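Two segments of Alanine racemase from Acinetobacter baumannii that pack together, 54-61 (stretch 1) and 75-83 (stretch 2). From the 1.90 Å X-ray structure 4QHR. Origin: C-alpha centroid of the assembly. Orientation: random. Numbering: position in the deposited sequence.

Stretch 1 54-61: AFGVACLQ
Stretch 2, residues 75-83: VTLIEGVFS

Two neighbouring parallel β-strands, 54-57 and 75-77, form a backbone-bonded contact that is packed on one face by apolar side chains and extended beyond the strands by two bridging waters. Their axes lie 25° apart and 4.6 Å at closest approach. Phe 55 pairs with Val 75, Gly 56 with Thr 76 and Val 57 with Leu 77, at CA-CA distances of 4.7, 4.8 and 5.4 Å; the strands thus spread slightly toward their C-terminal ends.

Both strands are extended, with phi/psi of -113/132 at Phe 55, -133/162 at Val 57 and -110/124 at Thr 76. Three backbone hydrogen bonds join the stretches, the last from Ile 78 just beyond the second strand: Thr 76 N donates to Phe 55 O (2.8 Å), Val 57 N to Thr 76 O (3.0 Å) and Ile 78 N to Val 57 O (2.9 Å). Phe 55 O also receives a CA-H...O contact from Val 75 CA at 3.1 Å.

Phe 55, Val 57, Val 75 and Leu 77 project to the same face of the sheet. Val 57 (chi1 m) is buried there, its CG2 lying 3.8 Å from CG1 of Val 75 (t) and 3.5 Å from Leu 77 CD2; the two partners also touch each other (Val 75 CG1 to Leu 77 CD2, 4.3 Å), and the branch at CB puts a methyl within reach of both. Leu 77 (m, t) brings its end nearer to stretch 1, its CD1 4.3 Å from CD1 of Leu 60 (t, p). The Phe 55 ring (m, chi2 -59°) leads away, leaving its CB 4.4 Å from Val 75 CG2. Thr 76 (m) points to the other face, where Gly 56 contributes no side chain.

Leu 77 to Gly 80 forms a type I turn, with phi/psi of -75/-11 at Ile 78 and -115/7 at Glu 79, closed by Gly 80 N donating to Leu 77 O (2.9 Å). The positive phi of Gly 80 (69/-158) favours glycine. In stretch 1, Ala 58 turns at -83/-23 and Cys 59 (-158/168, chi1 p) occupies the N-cap position before the helix beginning at Leu 60. Phe 82 (m, chi2 86°) points toward this bend: its CE1 lies 3.8 Å from Cys 59 CB, while Ala 58 O approaches the ring edge, 3.7 Å from CZ.

Water 1 donates to Ala 58 O (2.7 Å) and Gly 80 O (2.9 Å) and accepts from Glu 79 N (2.9 Å). Water 2 accepts from Leu 60 N (2.8 Å) and donates to Gly 80 O (3.0 Å), linking helix start to turn. Altogether, 519 Å², both sides summed, is buried between the stretches.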

ATOM      1  N   ALA A  54     -22.203  17.271   3.776  1.00  8.13           N
ATOM      2  CA  ALA A  54     -20.807  17.600   4.183  1.00  7.85           C
ATOM      3  C   ALA A  54     -19.828  16.483   3.764  1.00  7.71           C
ATOM      4  O   ALA A  54     -20.233  15.375   3.494  1.00  7.58           O
ATOM      5  CB  ALA A  54     -20.701  17.816   5.689  1.00  7.95           C
ATOM      6  N   PHE A  55     -18.550  16.823   3.685  1.00  7.95           N
ATOM      7  CA  PHE A  55     -17.472  15.872   3.507  1.00  8.29           C
ATOM      8  C   PHE A  55     -16.637  15.853   4.775  1.00  7.86           C
ATOM      9  O   PHE A  55     -16.249  16.914   5.321  1.00  8.24           O
ATOM     10  CB  PHE A  55     -16.577  16.238   2.325  1.00  8.57           C
ATOM     11  CG  PHE A  55     -17.254  16.156   1.001  1.00  8.97           C
ATOM     12  CD1 PHE A  55     -17.821  14.959   0.560  1.00  9.48           C
ATOM     13  CD2 PHE A  55     -17.328  17.276   0.161  1.00  9.46           C
ATOM     14  CE1 PHE A  55     -18.461  14.869  -0.692  1.00  9.46           C
ATOM     15  CE2 PHE A  55     -17.942  17.172  -1.106  1.00  9.63           C
ATOM     16  CZ  PHE A  55     -18.516  15.978  -1.526  1.00  9.48           C
ATOM     17  N   GLY A  56     -16.349  14.667   5.270  1.00  7.28           N
ATOM     18  CA  GLY A  56     -15.440  14.496   6.430  1.00  7.02           C
ATOM     19  C   GLY A  56     -14.035  14.058   6.044  1.00  6.82           C
ATOM     20  O   GLY A  56     -13.873  13.103   5.254  1.00  6.72           O
ATOM     21  N   VAL A  57     -13.015  14.709   6.612  1.00  6.72           N
ATOM     22  CA  VAL A  57     -11.603  14.444   6.267  1.00  6.90           C
ATOM     23  C   VAL A  57     -10.781  14.296   7.559  1.00  7.25           C
ATOM     24  O   VAL A  57     -11.214  14.754   8.643  1.00  7.31           O
ATOM     25  CB  VAL A  57     -10.974  15.558   5.423  1.00  6.89           C
ATOM     26  CG1 VAL A  57     -11.689  15.695   4.098  1.00  7.07           C
ATOM     27  CG2 VAL A  57     -11.009  16.931   6.120  1.00  7.00           C
ATOM     28  N   ALA A  58      -9.598  13.703   7.436  1.00  7.42           N
ATOM     29  CA  ALA A  58      -8.716  13.484   8.589  1.00  7.48           C
ATOM     30  C   ALA A  58      -7.875  14.721   8.937  1.00  7.54           C
ATOM     31  O   ALA A  58      -7.421  14.867  10.071  1.00  7.44           O
ATOM     32  CB  ALA A  58      -7.838  12.296   8.348  1.00  7.51           C
ATOM     33  N   CYS A  59      -7.657  15.621   7.980  1.00  7.50           N
ATOM     34  CA  CYS A  59      -6.786  16.759   8.250  1.00  7.80           C
ATOM     35  C   CYS A  59      -7.045  17.916   7.306  1.00  8.11           C
ATOM     36  O   CYS A  59      -7.717  17.784   6.258  1.00  7.77           O
ATOM     37  CB  CYS A  59      -5.294  16.360   8.225  1.00  8.03           C
ATOM     38  SG  CYS A  59      -4.761  15.633   6.645  1.00  8.99           S
ATOM     39  N   LEU A  60      -6.467  19.059   7.664  1.00  8.86           N
ATOM     40  CA  LEU A  60      -6.657  20.272   6.861  1.00  9.27           C
ATOM     41  C   LEU A  60      -6.278  20.062   5.403  1.00  9.42           C
ATOM     42  O   LEU A  60      -6.950  20.570   4.493  1.00  9.38           O
ATOM     43  CB  LEU A  60      -5.768  21.383   7.418  1.00  9.56           C
ATOM     44  CG  LEU A  60      -5.794  22.763   6.772  1.00 10.24           C
ATOM     45  CD1 LEU A  60      -7.156  23.395   7.040  1.00 10.44           C
ATOM     46  CD2 LEU A  60      -4.667  23.605   7.359  1.00 10.42           C
ATOM     47  N   GLN A  61      -5.161  19.381   5.175  1.00  9.73           N
ATOM     48  CA  GLN A  61      -4.644  19.232   3.825  1.00 10.54           C
ATOM     49  C   GLN A  61      -5.649  18.496   2.918  1.00  9.42           C
ATOM     50  O   GLN A  61      -5.818  18.896   1.762  1.00  9.10           O
ATOM     51  CB  GLN A  61      -3.266  18.577   3.790  1.00 11.97           C
ATOM     52  CG  GLN A  61      -2.806  18.183   2.387  1.00 14.07           C
ATOM     53  CD  GLN A  61      -2.809  19.345   1.410  1.00 16.79           C
ATOM     54  OE1 GLN A  61      -2.254  20.407   1.694  1.00 18.70           O
ATOM     55  NE2 GLN A  61      -3.422  19.146   0.247  1.00 19.53           N
ATOM     56  N   VAL A  75     -17.087  21.062   5.022  1.00  8.95           N
ATOM     57  CA  VAL A  75     -16.056  20.037   5.259  1.00  8.67           C
ATOM     58  C   VAL A  75     -15.875  20.006   6.755  1.00  8.52           C
ATOM     59  O   VAL A  75     -15.807  21.058   7.361  1.00  8.79           O
ATOM     60  CB  VAL A  75     -14.720  20.348   4.561  1.00  8.34           C
ATOM     61  CG1 VAL A  75     -13.622  19.395   5.036  1.00  8.38           C
ATOM     62  CG2 VAL A  75     -14.849  20.168   3.074  1.00  8.14           C
ATOM     63  N   THR A  76     -15.817  18.820   7.343  1.00  8.67           N
ATOM     64  CA  THR A  76     -15.539  18.669   8.767  1.00  8.58           C
ATOM     65  C   THR A  76     -14.146  18.066   8.953  1.00  8.19           C
ATOM     66  O   THR A  76     -13.837  17.012   8.358  1.00  8.05           O
ATOM     67  CB  THR A  76     -16.601  17.835   9.451  1.00  9.14           C
ATOM     68  OG1 THR A  76     -17.845  18.540   9.359  1.00  9.70           O
ATOM     69  CG2 THR A  76     -16.279  17.683  10.917  1.00  9.41           C
ATOM     70  N   LEU A  77     -13.290  18.751   9.716  1.00  7.62           N
ATOM     71  CA  LEU A  77     -11.980  18.196  10.081  1.00  7.48           C
ATOM     72  C   LEU A  77     -12.226  17.303  11.281  1.00  7.65           C
ATOM     73  O   LEU A  77     -12.389  17.778  12.427  1.00  6.89           O
ATOM     74  CB  LEU A  77     -10.940  19.269  10.413  1.00  7.53           C
ATOM     75  CG  LEU A  77     -10.839  20.391   9.349  1.00  7.43           C
ATOM     76  CD1 LEU A  77      -9.885  21.506   9.767  1.00  7.46           C
ATOM     77  CD2 LEU A  77     -10.480  19.827   7.967  1.00  7.47           C
ATOM     78  N   ILE A  78     -12.236  15.988  11.038  1.00  7.93           N
ATOM     79  CA  ILE A  78     -12.766  15.061  12.070  1.00  8.43           C
ATOM     80  C   ILE A  78     -11.843  14.841  13.266  1.00  8.23           C
ATOM     81  O   ILE A  78     -12.246  14.241  14.230  1.00  7.94           O
ATOM     82  CB  ILE A  78     -13.155  13.714  11.395  1.00  9.04           C
ATOM     83  CG1 ILE A  78     -14.343  13.000  12.066  1.00  9.63           C
ATOM     84  CG2 ILE A  78     -11.969  12.784  11.318  1.00  9.46           C
ATOM     85  CD1 ILE A  78     -15.672  13.728  11.941  1.00  9.94           C
ATOM     86  N   GLU A  79     -10.585  15.296  13.192  1.00  8.40           N
ATOM     87  CA  GLU A  79      -9.666  15.263  14.304  1.00  8.61           C
ATOM     88  C   GLU A  79      -9.311  16.656  14.716  1.00  8.27           C
ATOM     89  O   GLU A  79      -8.429  16.826  15.534  1.00  7.96           O
ATOM     90  CB  GLU A  79      -8.386  14.557  13.897  1.00  9.29           C
ATOM     91  CG  GLU A  79      -8.572  13.139  13.428  1.00 10.31           C
ATOM     92  CD  GLU A  79      -7.214  12.413  13.169  1.00 11.70           C
ATOM     93  OE1 GLU A  79      -6.130  12.880  13.637  1.00 12.19           O
ATOM     94  OE2 GLU A  79      -7.222  11.344  12.488  1.00 12.93           O
ATOM     95  N   GLY A  80      -9.986  17.654  14.127  1.00  8.00           N
ATOM     96  CA  GLY A  80      -9.676  19.066  14.413  1.00  7.93           C
ATOM     97  C   GLY A  80      -8.325  19.500  13.874  1.00  8.13           C
ATOM     98  O   GLY A  80      -7.787  18.873  12.958  1.00  7.95           O
ATOM     99  N   VAL A  81      -7.765  20.562  14.443  1.00  8.24           N
ATOM    100  CA  VAL A  81      -6.464  21.069  13.971  1.00  8.52           C
ATOM    101  C   VAL A  81      -5.335  20.506  14.836  1.00  8.92           C
ATOM    102  O   VAL A  81      -5.526  20.253  16.051  1.00  8.20           O
ATOM    103  CB  VAL A  81      -6.426  22.589  13.883  1.00  8.72           C
ATOM    104  CG1 VAL A  81      -7.551  23.065  12.954  1.00  8.94           C
ATOM    105  CG2 VAL A  81      -6.523  23.243  15.239  1.00  8.96           C
ATOM    106  N   PHE A  82      -4.173  20.362  14.197  1.00  9.01           N
ATOM    107  CA  PHE A  82      -2.973  19.812  14.816  1.00  9.73           C
ATOM    108  C   PHE A  82      -2.022  20.915  15.300  1.00 10.47           C
ATOM    109  O   PHE A  82      -1.208  20.689  16.179  1.00 10.71           O
ATOM    110  CB  PHE A  82      -2.275  18.821  13.829  1.00  9.65           C
ATOM    111  CG  PHE A  82      -3.177  17.710  13.386  1.00  9.24           C
ATOM    112  CD1 PHE A  82      -4.008  17.886  12.303  1.00  9.18           C
ATOM    113  CD2 PHE A  82      -3.256  16.498  14.113  1.00  9.34           C
ATOM    114  CE1 PHE A  82      -4.883  16.883  11.917  1.00  9.20           C
ATOM    115  CE2 PHE A  82      -4.098  15.485  13.722  1.00  9.23           C
ATOM    116  CZ  PHE A  82      -4.918  15.666  12.621  1.00  9.40           C
ATOM    117  N   SER A  83      -2.127  22.102  14.745  1.00 11.35           N
ATOM    118  CA  SER A  83      -1.338  23.246  15.186  1.00 12.58           C
ATOM    119  C   SER A  83      -2.235  24.475  15.097  1.00 12.82           C
ATOM    120  O   SER A  83      -3.149  24.543  14.229  1.00 12.01           O
ATOM    121  CB  SER A  83      -0.037  23.367  14.344  1.00 13.08           C
ATOM    122  OG  SER A  83      -0.313  23.628  12.967  1.00 15.39           O
TER
HETATM  123  O   HOH W   1      -8.891  16.728  11.291  1.00  8.54           O
HETATM  124  O   HOH W   2      -6.314  19.541  10.459  1.00 13.09           O